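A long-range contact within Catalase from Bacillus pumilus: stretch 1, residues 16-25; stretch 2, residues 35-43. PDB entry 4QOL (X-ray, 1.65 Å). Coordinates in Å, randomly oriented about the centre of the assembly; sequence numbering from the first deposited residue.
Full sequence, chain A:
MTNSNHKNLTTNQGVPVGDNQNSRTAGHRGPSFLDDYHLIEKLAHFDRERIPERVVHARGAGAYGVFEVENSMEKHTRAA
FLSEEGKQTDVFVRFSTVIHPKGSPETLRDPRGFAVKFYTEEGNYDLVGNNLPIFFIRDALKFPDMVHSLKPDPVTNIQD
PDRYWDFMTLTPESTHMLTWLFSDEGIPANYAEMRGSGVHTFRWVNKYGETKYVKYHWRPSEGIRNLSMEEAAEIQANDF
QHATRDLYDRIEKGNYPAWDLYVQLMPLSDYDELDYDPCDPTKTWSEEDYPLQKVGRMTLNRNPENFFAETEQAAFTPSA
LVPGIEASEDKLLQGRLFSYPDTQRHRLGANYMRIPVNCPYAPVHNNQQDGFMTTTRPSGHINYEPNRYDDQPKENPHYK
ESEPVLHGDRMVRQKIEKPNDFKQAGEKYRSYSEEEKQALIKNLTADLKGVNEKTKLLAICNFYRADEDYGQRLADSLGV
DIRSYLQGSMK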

# COMPACT_ATOMS: atom_id res chain seq x y z
N PRO A 16 -1.00 21.28 21.61
CA PRO A 16 0.26 21.18 22.35
C PRO A 16 0.32 19.99 23.30
O PRO A 16 -0.69 19.65 23.95
N VAL A 17 1.48 19.34 23.36
CA VAL A 17 1.63 18.16 24.15
C VAL A 17 1.99 18.56 25.60
O VAL A 17 3.01 19.20 25.83
N GLY A 18 1.18 18.12 26.56
CA GLY A 18 1.47 18.39 27.96
C GLY A 18 2.63 17.60 28.59
O GLY A 18 3.32 18.10 29.50
N ASP A 19 2.84 16.38 28.11
CA ASP A 19 3.88 15.48 28.65
C ASP A 19 4.36 14.55 27.53
O ASP A 19 3.62 13.69 27.08
N ASN A 20 5.62 14.73 27.13
CA ASN A 20 6.22 13.90 26.15
C ASN A 20 7.10 12.80 26.75
O ASN A 20 7.89 12.23 25.99
N GLN A 21 6.98 12.59 28.07
CA GLN A 21 7.80 11.60 28.79
C GLN A 21 7.05 10.39 29.26
O GLN A 21 7.61 9.27 29.25
N ASN A 22 5.81 10.58 29.75
CA ASN A 22 5.09 9.48 30.42
C ASN A 22 3.84 9.15 29.64
O ASN A 22 3.04 10.05 29.30
N SER A 23 3.64 7.87 29.40
CA SER A 23 2.40 7.30 28.99
C SER A 23 1.35 7.49 30.07
O SER A 23 1.64 7.71 31.24
N ARG A 24 0.09 7.40 29.65
CA ARG A 24 -1.01 7.52 30.58
C ARG A 24 -1.40 6.17 31.18
O ARG A 24 -1.69 5.21 30.44
N THR A 25 -1.43 6.07 32.51
CA THR A 25 -1.48 4.81 33.17
C THR A 25 -2.43 4.83 34.35
O THR A 25 -2.82 5.91 34.83
N ASP A 35 -6.82 5.43 25.83
CA ASP A 35 -7.03 6.90 25.64
C ASP A 35 -5.72 7.67 25.96
O ASP A 35 -5.59 8.43 26.94
N ASP A 36 -4.76 7.53 25.05
CA ASP A 36 -3.51 8.29 25.07
C ASP A 36 -3.21 8.58 23.62
O ASP A 36 -2.43 7.86 22.97
N TYR A 37 -3.88 9.58 23.08
CA TYR A 37 -3.78 9.84 21.66
C TYR A 37 -2.33 10.16 21.26
O TYR A 37 -1.87 9.75 20.20
N HIS A 38 -1.64 10.95 22.08
CA HIS A 38 -0.26 11.28 21.76
C HIS A 38 0.63 10.04 21.63
O HIS A 38 1.41 9.93 20.68
N LEU A 39 0.54 9.13 22.57
CA LEU A 39 1.32 7.89 22.54
C LEU A 39 1.01 7.12 21.24
O LEU A 39 1.92 6.72 20.50
N ILE A 40 -0.28 6.91 20.98
CA ILE A 40 -0.66 6.07 19.88
C ILE A 40 -0.29 6.77 18.56
O ILE A 40 0.25 6.13 17.61
N GLU A 41 -0.49 8.09 18.45
CA GLU A 41 -0.20 8.76 17.17
C GLU A 41 1.31 8.69 16.88
O GLU A 41 1.74 8.49 15.74
N LYS A 42 2.12 8.93 17.92
CA LYS A 42 3.56 9.00 17.83
C LYS A 42 4.13 7.60 17.52
O LYS A 42 4.91 7.48 16.57
N LEU A 43 3.71 6.55 18.25
CA LEU A 43 4.09 5.17 17.90
C LEU A 43 3.60 4.74 16.51
O LEU A 43 4.38 4.16 15.70

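Arg24 forms the charged link between the stretches. Its CA-to-CB bond points toward stretch 2, and chi1 to chi3 are all t, so the side chain is extended. Arg24 NH1 makes a salt bridge to Asp35 OD2 at 3.0 Å. The N-H...acceptor angle there is 123°, so the hydrogen bond within it is weak. Arg24 NH1 also donates to the backbone Asp35 O at 3.1 Å, with a straighter angle of 165°. Asp35 has chi1 t; its CB points sideways, but its carboxylate comes nearer to stretch 1.

Asp36 (chi1 t) points toward stretch 1 and uses both carboxylate oxygens. Asp36 OD2 accepts from the backbone Arg24 N at 2.9 Å. Asp36 OD1 accepts from Leu39 N at 3.1 Å, which caps the start of the helix. One side chain therefore fixes the helix end and ties it to the other stretch.

Asn20 (chi1 t) makes the second polar centre. Its CB points sideways, yet its amide end reaches the helix. Asn20 OD1 accepts from His38 NE2 at 2.8 Å and from Lys42 NZ at 2.9 Å. His38 and Lys42 are four residues apart, so they lie about one helical turn from each other, and both point toward stretch 1. His38 has chi1 t; Lys42 is t at all four chi angles, which carries its amine out to the shared oxygen.

Two packing contacts add to these bonds. Val17 (chi1 t) points toward the helix and covers one face of the His38 ring. Val17 CG1 lies 3.6 Å from His38 CD2, and Val17 CG2 makes a CH-pi contact with the ring. Ser23 (m) points sideways; Ser23 OG lies 3.8 Å from Leu39 CD1. Leu39 is t at chi1 and p at chi2, and points toward stretch 1.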

# COMPACT_ATOMS: atom_id res chain seq x y z
CB PRO A 16 0.37 22.52 23.10
CG PRO A 16 -0.52 23.47 22.32
CD PRO A 16 -1.61 22.64 21.74
CB VAL A 17 2.74 17.25 23.52
CG1 VAL A 17 3.22 16.16 24.49
CG2 VAL A 17 2.17 16.62 22.24
CB ASP A 19 3.25 14.67 29.78
CG ASP A 19 4.26 13.82 30.59
OD1 ASP A 19 5.38 13.53 30.17
OD2 ASP A 19 3.90 13.47 31.73
CB ASN A 20 7.00 14.76 25.16
CG ASN A 20 7.42 14.00 23.88
OD1 ASN A 20 6.63 13.27 23.29
ND2 ASN A 20 8.65 14.19 23.47
CB GLN A 21 8.48 12.25 30.02
CG GLN A 21 9.08 13.63 29.79
CD GLN A 21 9.87 13.75 28.49
OE1 GLN A 21 10.70 12.86 28.15
NE2 GLN A 21 9.68 14.86 27.78
CB ASN A 22 4.70 9.87 31.85
CG ASN A 22 5.89 10.33 32.67
OD1 ASN A 22 6.82 9.53 32.91
ND2 ASN A 22 5.97 11.63 32.93
CB SER A 23 2.54 5.78 28.76
OG SER A 23 3.46 5.48 27.74
CB ARG A 24 -2.18 8.17 29.81
CG ARG A 24 -3.26 8.68 30.65
CD ARG A 24 -4.32 9.33 29.77
NE ARG A 24 -5.13 10.22 30.58
CZ ARG A 24 -6.33 10.66 30.23
NH1 ARG A 24 -6.90 10.19 29.09
NH2 ARG A 24 -6.95 11.49 31.02
CB THR A 25 -0.03 4.38 33.65
OG1 THR A 25 0.50 5.38 34.55
CG2 THR A 25 0.88 4.22 32.47
CB ASP A 35 -8.19 7.42 26.48
CG ASP A 35 -8.43 8.90 26.31
OD1 ASP A 35 -8.00 9.47 25.29
OD2 ASP A 35 -9.06 9.52 27.19
CB ASP A 36 -2.38 7.45 25.70
CG ASP A 36 -1.09 8.26 25.92
OD1 ASP A 36 -0.96 9.35 25.32
OD2 ASP A 36 -0.27 7.83 26.76
CB TYR A 37 -4.69 11.02 21.27
CG TYR A 37 -4.55 11.40 19.80
CD1 TYR A 37 -5.26 10.70 18.82
CD2 TYR A 37 -3.68 12.45 19.36
CE1 TYR A 37 -5.17 11.05 17.48
CE2 TYR A 37 -3.57 12.76 18.02
CZ TYR A 37 -4.32 12.07 17.07
OH TYR A 37 -4.17 12.35 15.74
CB HIS A 38 0.33 12.24 22.81
CG HIS A 38 1.79 12.59 22.60
ND1 HIS A 38 2.32 12.94 21.38
CD2 HIS A 38 2.81 12.71 23.48
CE1 HIS A 38 3.60 13.23 21.51
NE2 HIS A 38 3.94 13.04 22.75
CB LEU A 39 1.04 6.95 23.73
CG LEU A 39 1.68 5.57 23.77
CD1 LEU A 39 3.20 5.69 23.98
CD2 LEU A 39 1.12 4.62 24.86
CB ILE A 40 -2.13 5.66 19.94
CG1 ILE A 40 -2.44 4.86 21.19
CG2 ILE A 40 -2.51 4.86 18.70
CD1 ILE A 40 -1.58 3.64 21.35
CB GLU A 41 -0.65 10.23 17.22
CG GLU A 41 -0.44 11.05 15.92
CD GLU A 41 -0.69 12.57 16.11
OE1 GLU A 41 0.22 13.24 16.60
OE2 GLU A 41 -1.66 13.05 15.56
CB LYS A 42 4.12 9.60 19.13
CG LYS A 42 5.62 9.79 19.14
CD LYS A 42 6.03 10.24 20.55
CE LYS A 42 7.51 10.50 20.74
NZ LYS A 42 7.83 10.89 22.15
CB LEU A 43 3.64 4.19 18.95
CG LEU A 43 4.31 4.18 20.34
CD1 LEU A 43 3.64 3.14 21.17
CD2 LEU A 43 5.81 3.96 20.21